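DUF1425 domain-containing protein (Shewanella loihica, PDB 3O0L) is of unknown function but belongs to the DUF1425 family of the E-set clan and is probably made as a lipoprotein with a signal peptide. Local coordinates at residues A[56-61]-A[78-83]; A[61-66]-A[103-108]. One frame throughout, in Å; residues are numbered along the deposited sequence.

Both contacts lie in the antiparallel sheet ordered 78-82, 54-63, 101-109, with strand 54-63 in the middle. Contact 1 (56-61 with 78-83) pairs one edge of that strand; contact 2 (61-66 with 103-108) pairs its other edge near the C-terminal end. Their centres are about 14 Å apart, they share Thr61, and their segments alternate along the chain: 56-61, 61-66, 78-83, 103-108. Direct bonding joins them as well, Gln57 O lying 2.8 Å from Arg107 N in a probable hydrogen bond. Residues 105-108 of strand 101-109 also pair antiparallel with a strand of the second subunit, so the sheet continues across the dimer interface.

Contact 1 of 2, residues A[56-61]-A[78-83]; sequences LQYKFT and KSLKLH
Tyr58 holds CG in the crowded position between its backbone N and carbonyl carbon (chi1 76°), while Lys78 keeps CG beside its own N and bends at chi3 and chi4, so the lysine curls back over the phenol. The two belong to an antiparallel strand pair in the sheet 78-82, 54-63, 101-109 of an all-beta fold, consistent with the E-set clan. Leu56 with Leu80 and Tyr58 with Lys78 are hydrogen-bonded pairs, and Gln57 with Ser79 is the non-hydrogen-bonded pair between them. The bond from Leu56 N to Leu80 O is 2.9 Å long and nearly straight (169°). Lys78 NZ sits over the ring of Tyr58, 4.4 Å from its centroid in a cation-pi contact, and Lys78 CB adds a CH-pi contact over a ring face. Further along, Leu56 and Leu80 lie side by side with their CD1 atoms 3.8 Å apart, and Leu80 also meets Ile46 of strand 40-48 in the other sheet. Lys78 NZ is also hydrogen-bonded to Ser76 O. Tyr58 O is gripped twice, by Lys78 N in the carbonyl plane at 2.9 Å and by Lys78 NZ from above that plane at 3.0 Å.

Contact 2 of 2, residues A[61-66]-A[103-108]; sequences TWYDIN and ELYVRE
An antiparallel hydrogen-bonded pair, Thr61 with Glu103, joins central strand 54-63 to strand 101-109. Its two backbone bonds are matched: Thr61 N to Glu103 O and Glu103 N to Thr61 O, each 2.9 Å. On the face of the sheet that carries Thr61 and Glu103 the side chains form a polar cluster. Tyr63 and Glu103 both keep CG beside the backbone N, and the extended glutamate crosses the phenol at about a right angle, with its carboxylate plane turned 48° from the ring. Tyr63 OH gives Glu103 OE1 a weak hydrogen bond of 2.7 Å and accepts one of 3.0 Å from Thr61 OG1, which chi1 of 56° places between its backbone N and carbonyl carbon. The same OG1 lies in the plane of the Tyr105 ring, at its edge, 3.3 Å from CE1. Glu103 OE2 forms a salt bridge with Arg101, which would probably help keep the carboxylate ionised. A phenylalanine at Tyr63 would remove the hydroxyl and would probably cost Thr61 OG1 this acceptor and Glu103 OE1 its weak bond, leaving the carboxylate more reliant on Arg101. The reciprocal N-H...O=C bonds are characteristic of a hydrogen-bonded pair in an antiparallel beta sheet.

Contact 1 of 2, residues A[56-61]-A[78-83]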
loop_
_atom_site.group_PDB
_atom_site.type_symbol
_atom_site.label_atom_id
_atom_site.label_comp_id
_atom_site.label_asym_id
_atom_site.label_seq_id
_atom_site.Cartn_x
_atom_site.Cartn_y
_atom_site.Cartn_z
ATOM N N LEU A 56 2.794 13.035 -9.816
ATOM C CA LEU A 56 2.704 11.594 -9.940
ATOM C C LEU A 56 1.917 11.204 -11.190
ATOM O O LEU A 56 1.434 12.054 -11.931
ATOM C CB LEU A 56 2.129 10.976 -8.664
ATOM C CG LEU A 56 0.835 11.530 -8.089
ATOM C CD1 LEU A 56 -0.328 11.023 -8.859
ATOM C CD2 LEU A 56 0.738 11.079 -6.634
ATOM N N GLN A 57 1.910 9.911 -11.474
ATOM C CA GLN A 57 1.144 9.364 -12.589
ATOM C C GLN A 57 0.337 8.215 -12.081
ATOM O O GLN A 57 0.740 7.531 -11.120
ATOM C CB GLN A 57 2.075 8.840 -13.658
ATOM C CG GLN A 57 2.945 9.891 -14.256
ATOM C CD GLN A 57 3.549 9.352 -15.510
ATOM O OE1 GLN A 57 4.299 8.372 -15.472
ATOM N NE2 GLN A 57 3.162 9.921 -16.644
ATOM N N TYR A 58 -0.827 7.994 -12.697
ATOM C CA TYR A 58 -1.669 6.895 -12.304
ATOM C C TYR A 58 -2.337 6.213 -13.469
ATOM O O TYR A 58 -2.466 6.795 -14.557
ATOM C CB TYR A 58 -2.752 7.372 -11.320
ATOM C CG TYR A 58 -3.887 8.127 -11.992
ATOM C CD1 TYR A 58 -3.779 9.509 -12.243
ATOM C CD2 TYR A 58 -5.044 7.463 -12.395
ATOM C CE1 TYR A 58 -4.810 10.203 -12.906
ATOM C CE2 TYR A 58 -6.046 8.119 -13.050
ATOM C CZ TYR A 58 -5.942 9.502 -13.285
ATOM O OH TYR A 58 -6.982 10.155 -13.898
ATOM N N LYS A 59 -2.760 4.979 -13.227
ATOM C CA LYS A 59 -3.665 4.283 -14.154
ATOM C C LYS A 59 -4.320 3.127 -13.475
ATOM O O LYS A 59 -3.781 2.564 -12.516
ATOM C CB LYS A 59 -2.974 3.806 -15.433
ATOM C CG LYS A 59 -2.145 2.582 -15.359
ATOM C CD LYS A 59 -1.953 2.095 -16.787
ATOM C CE LYS A 59 -0.866 1.081 -16.906
ATOM N NZ LYS A 59 -0.396 1.004 -18.334
ATOM N N PHE A 60 -5.520 2.818 -13.933
ATOM C CA PHE A 60 -6.220 1.632 -13.459
ATOM C C PHE A 60 -5.967 0.482 -14.401
ATOM O O PHE A 60 -5.789 0.688 -15.603
ATOM C CB PHE A 60 -7.736 1.845 -13.431
ATOM C CG PHE A 60 -8.224 2.832 -12.400
ATOM C CD1 PHE A 60 -8.532 2.418 -11.112
ATOM C CD2 PHE A 60 -8.435 4.145 -12.729
ATOM C CE1 PHE A 60 -8.991 3.289 -10.192
ATOM C CE2 PHE A 60 -8.905 5.038 -11.785
ATOM C CZ PHE A 60 -9.190 4.613 -10.518
ATOM N N THR A 61 -6.030 -0.727 -13.858
ATOM C CA THR A 61 -6.065 -1.952 -14.653
ATOM C C THR A 61 -7.292 -2.744 -14.189
ATOM O O THR A 61 -7.785 -2.570 -13.055
ATOM C CB THR A 61 -4.809 -2.801 -14.479
ATOM O OG1 THR A 61 -4.640 -3.069 -13.097
ATOM C CG2 THR A 61 -3.546 -2.034 -14.945
ATOM N N LYS A 78 -1.487 8.672 -16.591
ATOM C CA LYS A 78 -1.989 10.038 -16.604
ATOM C C LYS A 78 -1.306 10.824 -15.525
ATOM O O LYS A 78 -1.155 10.334 -14.409
ATOM C CB LYS A 78 -3.499 10.028 -16.350
ATOM C CG LYS A 78 -4.369 9.706 -17.603
ATOM C CD LYS A 78 -5.780 9.176 -17.216
ATOM C CE LYS A 78 -5.888 7.588 -17.160
ATOM N NZ LYS A 78 -4.697 6.770 -16.581
ATOM N N SER A 79 -0.886 12.047 -15.832
ATOM C CA SER A 79 -0.191 12.875 -14.861
ATOM C C SER A 79 -1.122 13.663 -13.970
ATOM O O SER A 79 -2.197 14.082 -14.397
ATOM C CB SER A 79 0.743 13.866 -15.555
ATOM O OG SER A 79 1.890 13.177 -15.981
ATOM N N LEU A 80 -0.689 13.852 -12.720
ATOM C CA LEU A 80 -1.328 14.725 -11.731
ATOM C C LEU A 80 -0.250 15.487 -10.986
ATOM O O LEU A 80 0.835 14.959 -10.700
ATOM C CB LEU A 80 -2.069 13.928 -10.641
ATOM C CG LEU A 80 -3.366 13.164 -10.831
ATOM C CD1 LEU A 80 -3.714 12.526 -9.506
ATOM C CD2 LEU A 80 -4.490 14.068 -11.301
ATOM N N LYS A 81 -0.544 16.724 -10.630
ATOM C CA LYS A 81 0.273 17.444 -9.684
ATOM C C LYS A 81 -0.635 17.588 -8.453
ATOM O O LYS A 81 -1.666 18.262 -8.496
ATOM C CB LYS A 81 0.746 18.804 -10.232
ATOM C CG LYS A 81 1.863 19.488 -9.433
ATOM C CD LYS A 81 2.161 20.922 -9.939
ATOM N N LEU A 82 -0.264 16.889 -7.382
ATOM C CA LEU A 82 -0.969 16.957 -6.099
ATOM C C LEU A 82 -0.304 18.066 -5.334
ATOM O O LEU A 82 0.910 18.002 -5.056
ATOM C CB LEU A 82 -0.816 15.664 -5.291
ATOM C CG LEU A 82 -1.940 14.643 -5.157
ATOM C CD1 LEU A 82 -1.402 13.503 -4.307
ATOM C CD2 LEU A 82 -3.126 15.256 -4.504
ATOM N N HIS A 83 -1.073 19.080 -4.993
ATOM C CA HIS A 83 -0.548 20.159 -4.181
ATOM C C HIS A 83 -0.438 19.656 -2.731
ATOM O O HIS A 83 -0.938 18.572 -2.399
ATOM C CB HIS A 83 -1.399 21.410 -4.359
ATOM C CG HIS A 83 -1.342 21.960 -5.753
ATOM N ND1 HIS A 83 -2.082 21.436 -6.795
ATOM C CD2 HIS A 83 -0.608 22.965 -6.285
ATOM C CE1 HIS A 83 -1.818 22.103 -7.904
ATOM N NE2 HIS A 83 -0.927 23.038 -7.622
HETATM O O HOH W 1 -6.968 4.383 -16.018
#

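Contact 2 of 2, residues A[61-66]-A[103-108]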
loop_
_atom_site.group_PDB
_atom_site.type_symbol
_atom_site.label_atom_id
_atom_site.label_comp_id
_atom_site.label_asym_id
_atom_site.label_seq_id
_atom_site.Cartn_x
_atom_site.Cartn_y
_atom_site.Cartn_z
ATOM N N THR A 61 -6.030 -0.727 -13.858
ATOM C CA THR A 61 -6.065 -1.952 -14.653
ATOM C C THR A 61 -7.292 -2.744 -14.189
ATOM O O THR A 61 -7.785 -2.570 -13.055
ATOM C CB THR A 61 -4.809 -2.801 -14.479
ATOM O OG1 THR A 61 -4.640 -3.069 -13.097
ATOM C CG2 THR A 61 -3.546 -2.034 -14.945
ATOM N N TRP A 62 -7.786 -3.597 -15.066
ATOM C CA TRP A 62 -9.027 -4.288 -14.841
ATOM C C TRP A 62 -8.824 -5.801 -14.979
ATOM O O TRP A 62 -8.061 -6.268 -15.830
ATOM C CB TRP A 62 -10.005 -3.824 -15.892
ATOM C CG TRP A 62 -10.387 -2.416 -15.738
ATOM C CD1 TRP A 62 -9.794 -1.337 -16.294
ATOM C CD2 TRP A 62 -11.451 -1.917 -14.933
ATOM N NE1 TRP A 62 -10.431 -0.177 -15.903
ATOM C CE2 TRP A 62 -11.471 -0.512 -15.087
ATOM C CE3 TRP A 62 -12.434 -2.524 -14.144
ATOM C CZ2 TRP A 62 -12.412 0.296 -14.437
ATOM C CZ3 TRP A 62 -13.357 -1.713 -13.487
ATOM C CH2 TRP A 62 -13.333 -0.327 -13.645
ATOM N N TYR A 63 -9.556 -6.557 -14.164
ATOM C CA TYR A 63 -9.480 -8.016 -14.139
ATOM C C TYR A 63 -10.860 -8.650 -14.170
ATOM O O TYR A 63 -11.835 -8.096 -13.668
ATOM C CB TYR A 63 -8.736 -8.486 -12.878
ATOM C CG TYR A 63 -7.406 -7.831 -12.750
ATOM C CD1 TYR A 63 -6.272 -8.369 -13.362
ATOM C CD2 TYR A 63 -7.280 -6.631 -12.078
ATOM C CE1 TYR A 63 -5.042 -7.732 -13.268
ATOM C CE2 TYR A 63 -6.065 -5.999 -11.982
ATOM C CZ TYR A 63 -4.957 -6.542 -12.574
ATOM O OH TYR A 63 -3.777 -5.865 -12.465
ATOM N N ASP A 64 -10.916 -9.827 -14.756
ATOM C CA ASP A 64 -12.153 -10.592 -14.870
ATOM C C ASP A 64 -12.201 -11.575 -13.703
ATOM O O ASP A 64 -11.330 -11.531 -12.829
ATOM C CB ASP A 64 -12.231 -11.312 -16.231
ATOM C CG ASP A 64 -11.237 -12.476 -16.381
ATOM O OD1 ASP A 64 -10.554 -12.869 -15.406
ATOM O OD2 ASP A 64 -11.148 -12.995 -17.516
ATOM N N ILE A 65 -13.215 -12.431 -13.694
ATOM C CA ILE A 65 -13.432 -13.365 -12.568
ATOM C C ILE A 65 -12.296 -14.365 -12.411
ATOM O O ILE A 65 -12.023 -14.774 -11.300
ATOM C CB ILE A 65 -14.804 -14.093 -12.686
ATOM C CG1 ILE A 65 -15.226 -14.733 -11.350
ATOM C CG2 ILE A 65 -14.770 -15.116 -13.805
ATOM C CD1 ILE A 65 -15.246 -13.764 -10.159
ATOM N N ASN A 66 -11.614 -14.718 -13.502
ATOM C CA ASN A 66 -10.456 -15.640 -13.458
ATOM C C ASN A 66 -9.140 -15.005 -13.053
ATOM O O ASN A 66 -8.146 -15.704 -12.944
ATOM C CB ASN A 66 -10.221 -16.290 -14.831
ATOM C CG ASN A 66 -11.451 -16.977 -15.376
ATOM O OD1 ASN A 66 -11.768 -16.858 -16.560
ATOM N ND2 ASN A 66 -12.160 -17.690 -14.514
ATOM N N GLU A 103 -7.693 -2.271 -10.162
ATOM C CA GLU A 103 -6.556 -1.944 -9.300
ATOM C C GLU A 103 -6.021 -0.593 -9.776
ATOM O O GLU A 103 -5.926 -0.350 -10.994
ATOM C CB GLU A 103 -5.465 -3.021 -9.385
ATOM C CG GLU A 103 -5.879 -4.405 -8.877
ATOM C CD GLU A 103 -4.837 -5.502 -9.138
ATOM O OE1 GLU A 103 -3.818 -5.239 -9.823
ATOM O OE2 GLU A 103 -5.049 -6.643 -8.670
ATOM N N LEU A 104 -5.726 0.305 -8.846
ATOM C CA LEU A 104 -5.147 1.610 -9.150
ATOM C C LEU A 104 -3.653 1.532 -8.906
ATOM O O LEU A 104 -3.244 1.076 -7.839
ATOM C CB LEU A 104 -5.756 2.693 -8.262
ATOM C CG LEU A 104 -5.217 4.124 -8.343
ATOM C CD1 LEU A 104 -5.331 4.659 -9.795
ATOM C CD2 LEU A 104 -5.939 5.037 -7.374
ATOM N N TYR A 105 -2.852 1.961 -9.883
ATOM C CA TYR A 105 -1.391 2.111 -9.744
ATOM C C TYR A 105 -0.997 3.572 -9.789
ATOM O O TYR A 105 -1.535 4.319 -10.595
ATOM C CB TYR A 105 -0.666 1.391 -10.869
ATOM C CG TYR A 105 -0.855 -0.095 -10.801
ATOM C CD1 TYR A 105 -1.961 -0.719 -11.367
ATOM C CD2 TYR A 105 0.039 -0.873 -10.074
ATOM C CE1 TYR A 105 -2.134 -2.072 -11.242
ATOM C CE2 TYR A 105 -0.120 -2.231 -9.953
ATOM C CZ TYR A 105 -1.187 -2.819 -10.543
ATOM O OH TYR A 105 -1.301 -4.163 -10.387
ATOM N N VAL A 106 -0.080 3.973 -8.901
ATOM C CA VAL A 106 0.431 5.317 -8.821
ATOM C C VAL A 106 1.925 5.236 -8.816
ATOM O O VAL A 106 2.515 4.414 -8.092
ATOM C CB VAL A 106 -0.059 6.038 -7.543
ATOM C CG1 VAL A 106 0.663 7.349 -7.318
ATOM C CG2 VAL A 106 -1.594 6.243 -7.573
ATOM N N ARG A 107 2.564 6.076 -9.626
ATOM C CA ARG A 107 4.000 6.104 -9.597
ATOM C C ARG A 107 4.505 7.507 -9.378
ATOM O O ARG A 107 3.857 8.482 -9.750
ATOM C CB ARG A 107 4.588 5.367 -10.778
ATOM C CG ARG A 107 4.441 5.981 -12.048
ATOM C CD ARG A 107 4.901 5.001 -13.140
ATOM N NE ARG A 107 4.902 5.701 -14.405
ATOM C CZ ARG A 107 5.127 5.150 -15.601
ATOM N NH1 ARG A 107 5.388 3.844 -15.758
ATOM N NH2 ARG A 107 5.077 5.932 -16.657
ATOM N N GLU A 108 5.635 7.598 -8.682
ATOM C CA GLU A 108 6.267 8.867 -8.380
ATOM C C GLU A 108 7.758 8.681 -8.478
ATOM O O GLU A 108 8.276 7.579 -8.276
ATOM C CB GLU A 108 5.881 9.373 -6.981
ATOM C CG GLU A 108 6.142 8.360 -5.888
ATOM C CD GLU A 108 5.999 8.929 -4.470
ATOM O OE1 GLU A 108 6.975 9.573 -3.979
ATOM O OE2 GLU A 108 4.926 8.706 -3.850
#